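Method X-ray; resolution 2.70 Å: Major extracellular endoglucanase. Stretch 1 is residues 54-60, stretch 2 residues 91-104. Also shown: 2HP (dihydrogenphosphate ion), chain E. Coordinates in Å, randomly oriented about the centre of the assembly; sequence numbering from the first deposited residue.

Stretch 1 (54-60) FNAVRLP
Stretch 2, residues 91-104: ILDKVIAEFNARGM

This is a strand-against-helix packing contact made mainly by apolar side chains, with a backbone CA-H...O contact at the loop end and no hydrogen bond between the two stretches. Strand 56-60 and helix 91-102 run nearly antiparallel, at 166° between their N-to-C directions, with a closest axial approach of 10.4 Å. The CA atoms of Leu-59 and Ile-96 lie 9.1 Å apart; the backbones come closer beyond the helix end, where the loop residues Asn-55 and Met-104 have CA atoms 4.8 Å apart.

The strand follows the alternation rule. With extended phi/psi near -140/135 at Val-57 and -106/99 at Leu-59, these two residues point toward the helix, while Ala-56 points away and Arg-58 is out of reach, its guanidinium hydrogen-bonded elsewhere in the structure. The helix answers with Leu-92, Val-95, Ile-96 and Phe-99, a stripe recurring at three- and four-residue steps.

Leu-59, with chi1 off-well at -94° and chi2 t, sets its CD1 into that stripe: 4.0 Å from Leu-92 CD1, 4.0 Å from Ile-96 CG1 and 4.5 Å from Val-95 CG1. Leu-92 (t, p) and Ile-96 (m, t) leave the helix sideways, yet their ends come nearer to the strand.

Phe-99, chi1 m and chi2 -49°, serves both strand residues. Val-57 lies over one ring face, its CG1 4.3 Å from the ring centroid of Phe-99 in an off-centre CH-pi contact, 29° from the normal; its CG2 is 3.9 Å from Phe-99 CE1. The chi1 of Val-57 is off-well at 145°. Leu-59 instead meets the ring edge, near its plane, with CD1 4.3 Å from Phe-99 CE2.

The helix then ends in a Schellman motif. Gly-103 turns to phi/psi 83/35, a positive phi that favours glycine, and two bonds reach back into the last turn: Met-104 N to Phe-99 O at 2.8 Å, and a weak one from Gly-103 N to Asn-100 O at 3.2 Å. Met-104 adopts an extended backbone (-106/128) and is brought close to the loop before the strand. There its CA lies 3.4 Å from Asn-55 O, a CA-H...O contact with 133° at the hydrogen. Its side chain (m, t, p) carries CE to 4.1 Å from Val-57 CG2 and 4.2 Å from Phe-54 O, so one methionine touches both strand and loop.

Both sides summed, 336 Å² is buried; Met-104 and Leu-59 have the largest covered areas, and Asn-55 and Phe-54 add to the loop end of the contact.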

# COMPACT_ATOMS: atom_id res chain seq x y z
N PHE A 54 12.53 1.56 -9.50
CA PHE A 54 11.47 2.05 -8.62
C PHE A 54 11.65 3.54 -8.35
O PHE A 54 12.76 4.01 -8.09
CB PHE A 54 11.46 1.31 -7.28
CG PHE A 54 11.14 -0.16 -7.39
CD1 PHE A 54 9.84 -0.60 -7.59
CD2 PHE A 54 12.14 -1.11 -7.24
CE1 PHE A 54 9.56 -1.95 -7.68
CE2 PHE A 54 11.85 -2.46 -7.33
CZ PHE A 54 10.56 -2.87 -7.54
N ASN A 55 10.55 4.29 -8.41
CA ASN A 55 10.60 5.71 -8.06
C ASN A 55 9.59 6.04 -6.98
O ASN A 55 9.35 7.21 -6.68
CB ASN A 55 10.36 6.58 -9.29
CG ASN A 55 8.89 6.67 -9.66
OD1 ASN A 55 8.10 5.76 -9.37
ND2 ASN A 55 8.52 7.76 -10.32
N ALA A 56 8.98 5.01 -6.40
CA ALA A 56 7.93 5.22 -5.42
C ALA A 56 7.94 4.12 -4.37
O ALA A 56 8.27 2.97 -4.66
CB ALA A 56 6.57 5.29 -6.10
N VAL A 57 7.57 4.48 -3.15
CA VAL A 57 7.63 3.56 -2.02
C VAL A 57 6.40 3.72 -1.13
O VAL A 57 5.97 4.83 -0.83
CB VAL A 57 8.93 3.79 -1.20
CG1 VAL A 57 8.70 3.57 0.28
CG2 VAL A 57 10.05 2.90 -1.71
N ARG A 58 5.82 2.59 -0.72
CA ARG A 58 4.74 2.59 0.25
C ARG A 58 5.29 2.16 1.60
O ARG A 58 5.80 1.05 1.74
CB ARG A 58 3.61 1.66 -0.21
CG ARG A 58 2.34 1.70 0.63
CD ARG A 58 1.26 0.86 -0.05
NE ARG A 58 -0.01 0.80 0.68
CZ ARG A 58 -0.36 -0.18 1.50
NH1 ARG A 58 0.47 -1.20 1.71
NH2 ARG A 58 -1.55 -0.15 2.09
N LEU A 59 5.20 3.04 2.60
CA LEU A 59 5.77 2.81 3.92
C LEU A 59 4.74 2.48 5.00
O LEU A 59 4.12 3.39 5.56
CB LEU A 59 6.57 4.03 4.38
CG LEU A 59 8.07 4.07 4.12
CD1 LEU A 59 8.68 5.24 4.87
CD2 LEU A 59 8.72 2.77 4.54
N PRO A 60 4.57 1.19 5.31
CA PRO A 60 3.74 0.85 6.47
C PRO A 60 4.34 1.40 7.78
O PRO A 60 5.56 1.42 7.93
CB PRO A 60 3.74 -0.68 6.47
CG PRO A 60 4.00 -1.06 5.04
CD PRO A 60 4.92 0.01 4.51
N ILE A 91 14.38 7.66 13.08
CA ILE A 91 14.84 6.84 11.96
C ILE A 91 13.84 6.96 10.81
O ILE A 91 14.23 7.04 9.65
CB ILE A 91 15.03 5.36 12.38
CG1 ILE A 91 16.13 5.26 13.43
CG2 ILE A 91 15.39 4.50 11.18
CD1 ILE A 91 16.43 3.83 13.89
N LEU A 92 12.55 7.00 11.14
CA LEU A 92 11.52 7.25 10.14
C LEU A 92 11.77 8.61 9.50
O LEU A 92 11.76 8.74 8.27
CB LEU A 92 10.13 7.19 10.77
CG LEU A 92 8.92 7.39 9.85
CD1 LEU A 92 8.93 6.38 8.71
CD2 LEU A 92 7.60 7.31 10.63
N ASP A 93 12.01 9.62 10.33
CA ASP A 93 12.33 10.96 9.85
C ASP A 93 13.48 10.91 8.84
O ASP A 93 13.39 11.50 7.76
CB ASP A 93 12.70 11.88 11.01
CG ASP A 93 11.50 12.30 11.84
OD1 ASP A 93 10.35 11.94 11.47
OD2 ASP A 93 11.70 13.00 12.86
N LYS A 94 14.53 10.19 9.20
CA LYS A 94 15.73 10.10 8.38
C LYS A 94 15.51 9.32 7.07
O LYS A 94 16.11 9.63 6.04
CB LYS A 94 16.86 9.47 9.19
CG LYS A 94 18.25 9.83 8.72
CD LYS A 94 19.30 9.36 9.72
CE LYS A 94 20.65 9.98 9.42
NZ LYS A 94 20.61 11.46 9.60
N VAL A 95 14.66 8.30 7.13
CA VAL A 95 14.38 7.49 5.94
C VAL A 95 13.54 8.25 4.92
O VAL A 95 13.83 8.24 3.72
CB VAL A 95 13.67 6.17 6.32
CG1 VAL A 95 13.17 5.46 5.07
CG2 VAL A 95 14.62 5.26 7.09
N ILE A 96 12.49 8.91 5.40
CA ILE A 96 11.64 9.72 4.53
C ILE A 96 12.45 10.86 3.91
O ILE A 96 12.25 11.21 2.74
CB ILE A 96 10.43 10.27 5.31
CG1 ILE A 96 9.42 9.15 5.54
CG2 ILE A 96 9.76 11.41 4.57
CD1 ILE A 96 8.46 9.41 6.67
N ALA A 97 13.39 11.41 4.67
CA ALA A 97 14.26 12.47 4.18
C ALA A 97 15.18 11.95 3.07
O ALA A 97 15.55 12.70 2.16
CB ALA A 97 15.08 13.06 5.33
N GLU A 98 15.56 10.68 3.16
CA GLU A 98 16.45 10.07 2.18
C GLU A 98 15.73 9.81 0.86
O GLU A 98 16.25 10.12 -0.21
CB GLU A 98 17.05 8.77 2.71
CG GLU A 98 17.86 7.99 1.68
CD GLU A 98 19.12 8.72 1.24
OE1 GLU A 98 19.53 9.69 1.92
OE2 GLU A 98 19.72 8.32 0.22
N PHE A 99 14.54 9.22 0.95
CA PHE A 99 13.67 9.07 -0.22
C PHE A 99 13.45 10.41 -0.90
O PHE A 99 13.48 10.52 -2.13
CB PHE A 99 12.32 8.47 0.18
CG PHE A 99 12.37 7.01 0.50
CD1 PHE A 99 12.99 6.12 -0.36
CD2 PHE A 99 11.79 6.52 1.67
CE1 PHE A 99 13.03 4.77 -0.07
CE2 PHE A 99 11.83 5.17 1.96
CZ PHE A 99 12.45 4.29 1.10
N ASN A 100 13.23 11.44 -0.09
CA ASN A 100 12.96 12.78 -0.59
C ASN A 100 14.14 13.36 -1.34
O ASN A 100 13.98 13.97 -2.40
CB ASN A 100 12.56 13.70 0.56
CG ASN A 100 12.20 15.09 0.09
OD1 ASN A 100 11.10 15.32 -0.42
ND2 ASN A 100 13.12 16.04 0.29
N ALA A 101 15.34 13.16 -0.80
CA ALA A 101 16.56 13.68 -1.41
C ALA A 101 16.89 12.96 -2.72
O ALA A 101 17.52 13.53 -3.61
CB ALA A 101 17.73 13.56 -0.44
N ARG A 102 16.46 11.70 -2.83
CA ARG A 102 16.71 10.93 -4.04
C ARG A 102 15.61 11.12 -5.08
O ARG A 102 15.74 10.67 -6.23
CB ARG A 102 16.84 9.44 -3.70
CG ARG A 102 18.04 9.13 -2.84
CD ARG A 102 18.50 7.71 -3.07
NE ARG A 102 19.00 7.55 -4.43
CZ ARG A 102 20.27 7.74 -4.78
NH1 ARG A 102 21.16 8.11 -3.87
NH2 ARG A 102 20.64 7.57 -6.04
N GLY A 103 14.53 11.78 -4.69
CA GLY A 103 13.44 12.07 -5.60
C GLY A 103 12.50 10.89 -5.73
O GLY A 103 11.95 10.64 -6.81
N MET A 104 12.31 10.17 -4.63
CA MET A 104 11.43 9.01 -4.61
C MET A 104 10.13 9.35 -3.88
O MET A 104 10.17 9.85 -2.75
CB MET A 104 12.13 7.81 -3.96
CG MET A 104 13.38 7.35 -4.71
SD MET A 104 14.26 5.96 -3.97
CE MET A 104 12.97 4.71 -3.95
P 2HP E . 24.18 10.84 7.68
O1 2HP E . 24.73 12.22 7.43
O2 2HP E . 25.19 9.79 7.27
O3 2HP E . 23.86 10.69 9.15
O4 2HP E . 22.92 10.65 6.86